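Local coordinates for protein 2''-aminoglycoside nucleotidyltransferase (Klebsiella pneumoniae, PDB 4WQK) that confers resistance to kanamycin, gentamicin, tobramycin and related aminoglycosides by magnesium-dependent transfer of a nucleotide to their 2''-hydroxyl group, at residues I130-Y135 and L168-F172; G106-E110 and R122-W126. All coordinates share one frame; numbering follows the deposited sequence.

Interaction 1: residues I130-Y135 and L168-F172; sequences IWDYFY and LRAAF
F172 pushes its ring between W131, F134 and Y135, making a cluster of four aromatic side chains where helix 162-176 packs on helix 126-139 in the helical part of the C-terminal domain. The short helical segments cross at -46°, with their axes 10.3 Å apart at the closest point. CG of F172 stands anti to its backbone N (chi1 -178°), which sends the ring out across the gap to the other helix. F134 CB sits over the middle of one face of this ring, 3.4 Å from its centroid, a CH-pi contact almost on the ring normal. The F134 ring itself presents an edge to the same F172 ring in an offset edge-to-face arrangement. F172 in turn offers its own edge twice. F172 CD2 lies over the centre of the W131 ring system, 3.6 Å from W131 CE2. F172 CE2 comes over the Y135 face near its rim, 3.7 Å from Y135 CE1. Both pairs are T-shaped, the planes of W131 and F172 standing 77° apart.

One turn earlier, L168 packs beside the cluster. Its CG meets the W131 edge in the plane of the indole, 3.8 Å from W131 CE3, while CD2 reaches CG2 of I130. R169 lays its aliphatic stem over F134, with CG above one face in a second CH-pi contact; the carbonyl O of I130 lies over the opposite face, so the phenyl ring is held between them.

Further out, Y176 hydrogen-bonds to Y135 OH and also meets the F172 ring, P104 touches both W131 and L168, and Y153 of helix 147-160 abuts F134. CE2 and CZ of F134 come against the backbone of the opposite helix, F134 CE2 lying 3.5 Å from R169 CA.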
loop_
_atom_site.group_PDB
_atom_site.type_symbol
_atom_site.label_atom_id
_atom_site.label_comp_id
_atom_site.label_asym_id
_atom_site.label_seq_id
_atom_site.Cartn_x
_atom_site.Cartn_y
_atom_site.Cartn_z
ATOM N N ILE A 130 3.570 -5.343 -6.697
ATOM C CA ILE A 130 4.741 -6.054 -7.202
ATOM C C ILE A 130 5.815 -5.057 -7.689
ATOM O O ILE A 130 7.012 -5.261 -7.450
ATOM C CB ILE A 130 4.302 -7.015 -8.317
ATOM C CG1 ILE A 130 3.489 -8.132 -7.682
ATOM C CG2 ILE A 130 5.509 -7.587 -9.080
ATOM C CD1 ILE A 130 2.759 -8.966 -8.660
ATOM N N TRP A 131 5.403 -3.962 -8.338
ATOM C CA TRP A 131 6.321 -2.926 -8.764
ATOM C C TRP A 131 7.212 -2.430 -7.610
ATOM O O TRP A 131 8.403 -2.207 -7.803
ATOM C CB TRP A 131 5.515 -1.762 -9.337
ATOM C CG TRP A 131 6.246 -0.720 -10.116
ATOM C CD1 TRP A 131 6.590 0.545 -9.682
ATOM C CD2 TRP A 131 6.644 -0.793 -11.491
ATOM N NE1 TRP A 131 7.171 1.252 -10.706
ATOM C CE2 TRP A 131 7.251 0.449 -11.822
ATOM C CE3 TRP A 131 6.580 -1.792 -12.480
ATOM C CZ2 TRP A 131 7.741 0.714 -13.097
ATOM C CZ3 TRP A 131 7.069 -1.534 -13.724
ATOM C CH2 TRP A 131 7.642 -0.276 -14.043
ATOM N N ASP A 132 6.627 -2.248 -6.425
ATOM C CA ASP A 132 7.435 -1.780 -5.294
ATOM C C ASP A 132 8.494 -2.770 -4.886
ATOM O O ASP A 132 9.566 -2.386 -4.398
ATOM C CB ASP A 132 6.550 -1.469 -4.085
ATOM C CG ASP A 132 6.359 0.017 -3.899
ATOM O OD1 ASP A 132 7.019 0.796 -4.627
ATOM O OD2 ASP A 132 5.529 0.411 -3.061
ATOM N N TYR A 133 8.227 -4.071 -5.029
ATOM C CA TYR A 133 9.274 -5.040 -4.770
ATOM C C TYR A 133 10.441 -4.910 -5.751
ATOM O O TYR A 133 11.569 -5.234 -5.426
ATOM C CB TYR A 133 8.767 -6.486 -4.835
ATOM C CG TYR A 133 7.965 -6.896 -3.629
ATOM C CD1 TYR A 133 8.579 -7.311 -2.461
ATOM C CD2 TYR A 133 6.579 -6.875 -3.676
ATOM C CE1 TYR A 133 7.799 -7.683 -1.338
ATOM C CE2 TYR A 133 5.805 -7.249 -2.588
ATOM C CZ TYR A 133 6.418 -7.645 -1.431
ATOM O OH TYR A 133 5.603 -7.996 -0.374
ATOM N N PHE A 134 10.179 -4.423 -6.962
ATOM C CA PHE A 134 11.260 -4.235 -7.904
ATOM C C PHE A 134 12.222 -3.140 -7.432
ATOM O O PHE A 134 13.445 -3.280 -7.561
ATOM C CB PHE A 134 10.730 -3.912 -9.315
ATOM C CG PHE A 134 9.865 -5.008 -9.908
ATOM C CD1 PHE A 134 9.987 -6.340 -9.501
ATOM C CD2 PHE A 134 8.949 -4.686 -10.905
ATOM C CE1 PHE A 134 9.175 -7.338 -10.082
ATOM C CE2 PHE A 134 8.140 -5.686 -11.484
ATOM C CZ PHE A 134 8.281 -6.998 -11.081
ATOM N N TYR A 135 11.676 -2.062 -6.861
ATOM C CA TYR A 135 12.574 -1.061 -6.259
ATOM C C TYR A 135 13.390 -1.657 -5.119
ATOM O O TYR A 135 14.594 -1.374 -4.991
ATOM C CB TYR A 135 11.803 0.136 -5.724
ATOM C CG TYR A 135 11.106 0.994 -6.742
ATOM C CD1 TYR A 135 11.835 1.721 -7.689
ATOM C CD2 TYR A 135 9.739 1.089 -6.739
ATOM C CE1 TYR A 135 11.161 2.545 -8.617
ATOM C CE2 TYR A 135 9.068 1.894 -7.628
ATOM C CZ TYR A 135 9.782 2.594 -8.589
ATOM O OH TYR A 135 9.093 3.409 -9.494
ATOM N N LEU A 168 5.895 -7.355 -16.385
ATOM C CA LEU A 168 6.080 -6.184 -15.528
ATOM C C LEU A 168 7.533 -5.972 -15.146
ATOM O O LEU A 168 8.025 -4.846 -15.167
ATOM C CB LEU A 168 5.243 -6.332 -14.252
ATOM C CG LEU A 168 4.927 -5.016 -13.537
ATOM C CD1 LEU A 168 4.007 -4.147 -14.362
ATOM C CD2 LEU A 168 4.287 -5.360 -12.175
ATOM N N ARG A 169 8.233 -7.048 -14.792
ATOM C CA ARG A 169 9.652 -6.962 -14.421
ATOM C C ARG A 169 10.457 -6.406 -15.614
ATOM O O ARG A 169 11.376 -5.611 -15.447
ATOM C CB ARG A 169 10.218 -8.317 -13.985
ATOM C CG ARG A 169 11.525 -8.211 -13.230
ATOM C CD ARG A 169 12.062 -9.613 -12.865
ATOM N NE ARG A 169 10.971 -10.535 -12.529
ATOM C CZ ARG A 169 10.792 -11.744 -13.072
ATOM N NH1 ARG A 169 11.653 -12.218 -13.979
ATOM N NH2 ARG A 169 9.747 -12.489 -12.699
ATOM N N ALA A 170 10.141 -6.881 -16.823
ATOM C CA ALA A 170 10.835 -6.435 -18.012
ATOM C C ALA A 170 10.576 -4.940 -18.267
ATOM O O ALA A 170 11.461 -4.200 -18.672
ATOM C CB ALA A 170 10.421 -7.301 -19.220
ATOM N N ALA A 171 9.345 -4.517 -18.010
ATOM C CA ALA A 171 9.008 -3.104 -18.186
ATOM C C ALA A 171 9.753 -2.241 -17.173
ATOM O O ALA A 171 10.207 -1.154 -17.532
ATOM C CB ALA A 171 7.460 -2.883 -18.053
ATOM N N PHE A 172 9.880 -2.722 -15.938
ATOM C CA PHE A 172 10.655 -2.022 -14.921
ATOM C C PHE A 172 12.120 -1.899 -15.358
ATOM O O PHE A 172 12.721 -0.813 -15.289
ATOM C CB PHE A 172 10.495 -2.741 -13.576
ATOM C CG PHE A 172 11.221 -2.060 -12.422
ATOM C CD1 PHE A 172 12.566 -2.290 -12.162
ATOM C CD2 PHE A 172 10.484 -1.216 -11.573
ATOM C CE1 PHE A 172 13.219 -1.665 -11.112
ATOM C CE2 PHE A 172 11.126 -0.592 -10.505
ATOM C CZ PHE A 172 12.475 -0.812 -10.271
#

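Interaction 2: residues G106-E110 and R122-W126; sequences GSCPE and RCNSW
R122 reaches E110 with a side chain extended from CG to NE, and S125 turns its CB toward G106, S125 CB lying 3.3 Å from G106 O. Between them P109 packs its ring on the C123 carbonyl, P109 CD 3.5 Å from C123 O, and its own carbonyl O takes a hydrogen bond from the W25 indole. The bond from R122 NE to E110 O is short, 2.8 Å, with an N-H...O angle of 151°, the donor tilted from the carbonyl plane. A water accepts from R122 NH2 and donates to E110 OE1, bridging two opposite charges whose own atoms do not meet. These are two irregular loop segments that flank the 114-116/119-121 hairpin in sequence, the second running into helix 126-139, for which S125 is the N-cap: its OG bonds to A128 N. S107 O is gripped twice, from opposite faces of its carbonyl plane, by S125 N at 3.2 Å and by N124 ND2 at 2.9 Å, the latter nearly straight (167°) and close to the N124 amide plane. T49 OG1 holds the other end of that amide at OD1, fixing which way ND2 faces.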
loop_
_atom_site.group_PDB
_atom_site.type_symbol
_atom_site.label_atom_id
_atom_site.label_comp_id
_atom_site.label_asym_id
_atom_site.label_seq_id
_atom_site.Cartn_x
_atom_site.Cartn_y
_atom_site.Cartn_z
ATOM N N GLY A 106 -3.364 2.206 -13.116
ATOM C CA GLY A 106 -4.314 1.346 -12.408
ATOM C C GLY A 106 -3.892 1.094 -10.976
ATOM O O GLY A 106 -4.456 0.208 -10.300
ATOM N N SER A 107 -2.914 1.843 -10.472
ATOM C CA SER A 107 -2.364 1.573 -9.153
ATOM C C SER A 107 -3.350 1.781 -8.001
ATOM O O SER A 107 -3.181 1.173 -6.953
ATOM C CB SER A 107 -1.088 2.427 -8.901
ATOM O OG SER A 107 -1.356 3.821 -8.962
ATOM N N CYS A 108 -4.368 2.623 -8.230
ATOM C CA CYS A 108 -5.297 2.998 -7.161
ATOM C C CYS A 108 -6.714 2.808 -7.672
ATOM O O CYS A 108 -7.397 3.779 -7.976
ATOM C CB CYS A 108 -5.080 4.476 -6.743
ATOM S SG CYS A 108 -3.460 4.781 -6.004
ATOM N N PRO A 109 -7.179 1.565 -7.793
ATOM C CA PRO A 109 -8.503 1.338 -8.426
ATOM C C PRO A 109 -9.652 1.896 -7.570
ATOM O O PRO A 109 -9.595 1.831 -6.322
ATOM C CB PRO A 109 -8.608 -0.201 -8.518
ATOM C CG PRO A 109 -7.494 -0.744 -7.675
ATOM C CD PRO A 109 -6.460 0.320 -7.468
ATOM N N GLU A 110 -10.683 2.390 -8.225
ATOM C CA GLU A 110 -11.794 2.993 -7.456
ATOM C C GLU A 110 -12.610 1.966 -6.685
ATOM O O GLU A 110 -13.110 2.289 -5.607
ATOM C CB GLU A 110 -12.725 3.809 -8.350
ATOM C CG GLU A 110 -13.395 3.048 -9.440
ATOM C CD GLU A 110 -14.720 2.413 -8.999
ATOM O OE1 GLU A 110 -15.286 2.837 -7.968
ATOM O OE2 GLU A 110 -15.172 1.480 -9.697
ATOM N N ARG A 122 -10.608 -0.518 -0.286
ATOM C CA ARG A 122 -9.742 -0.184 -1.418
ATOM C C ARG A 122 -8.309 -0.627 -1.121
ATOM O O ARG A 122 -7.785 -0.414 -0.040
ATOM C CB ARG A 122 -9.803 1.309 -1.714
ATOM C CG ARG A 122 -11.164 1.806 -2.257
ATOM C CD ARG A 122 -11.047 3.229 -2.757
ATOM N NE ARG A 122 -12.278 3.724 -3.405
ATOM C CZ ARG A 122 -13.171 4.502 -2.800
ATOM N NH1 ARG A 122 -12.997 4.908 -1.543
ATOM N NH2 ARG A 122 -14.234 4.929 -3.493
ATOM N N CYS A 123 -7.656 -1.122 -2.168
ATOM C CA CYS A 123 -6.259 -1.480 -2.034
ATOM C C CYS A 123 -5.555 -1.306 -3.349
ATOM O O CYS A 123 -6.149 -1.379 -4.410
ATOM C CB CYS A 123 -6.128 -2.904 -1.501
ATOM S SG CYS A 123 -7.289 -4.108 -2.219
ATOM N N ASN A 124 -4.246 -1.040 -3.241
ATOM C CA ASN A 124 -3.477 -0.849 -4.455
ATOM C C ASN A 124 -3.518 -2.133 -5.295
ATOM O O ASN A 124 -3.691 -3.244 -4.762
ATOM C CB ASN A 124 -2.037 -0.465 -4.108
ATOM C CG ASN A 124 -1.965 0.913 -3.520
ATOM O OD1 ASN A 124 -1.481 1.114 -2.409
ATOM N ND2 ASN A 124 -2.482 1.892 -4.262
ATOM N N SER A 125 -3.319 -1.988 -6.591
ATOM C CA SER A 125 -3.368 -3.117 -7.509
ATOM C C SER A 125 -2.206 -4.096 -7.296
ATOM O O SER A 125 -1.167 -3.745 -6.728
ATOM C CB SER A 125 -3.335 -2.606 -8.933
ATOM O OG SER A 125 -2.040 -2.031 -9.173
ATOM N N TRP A 126 -2.409 -5.339 -7.719
ATOM C CA TRP A 126 -1.304 -6.295 -7.691
ATOM C C TRP A 126 -0.104 -5.744 -8.438
ATOM O O TRP A 126 1.035 -5.928 -7.963
ATOM C CB TRP A 126 -1.699 -7.645 -8.311
ATOM C CG TRP A 126 -2.624 -8.494 -7.503
ATOM C CD1 TRP A 126 -3.866 -8.935 -7.883
ATOM C CD2 TRP A 126 -2.354 -9.091 -6.233
ATOM N NE1 TRP A 126 -4.387 -9.748 -6.903
ATOM C CE2 TRP A 126 -3.474 -9.853 -5.880
ATOM C CE3 TRP A 126 -1.275 -9.046 -5.347
ATOM C CZ2 TRP A 126 -3.541 -10.576 -4.672
ATOM C CZ3 TRP A 126 -1.341 -9.759 -4.170
ATOM C CH2 TRP A 126 -2.481 -10.480 -3.820
HETATM O O HOH W 1 -15.242 5.377 -6.131
#

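In the fold
Both interactions belong to the C-terminal domain and follow in series: interaction 2 closes across the 114-116/119-121 hairpin before interaction 1 opens. Their segments adjoin through helix 126-139, which is capped by S125 at the end of interaction 2 and carries the 130-135 segment of interaction 1. The centres lie about 16 Å apart. Interaction 2 is the more central and ties this domain to the N-terminal one through W25, R35 and T49; interaction 1 joins two of the C-terminal helices nearer the periphery. Kanamycin binds in the cleft between the domains, and the Y135 side chain comes within about 7 Å of that of A101, a kanamycin-binding residue.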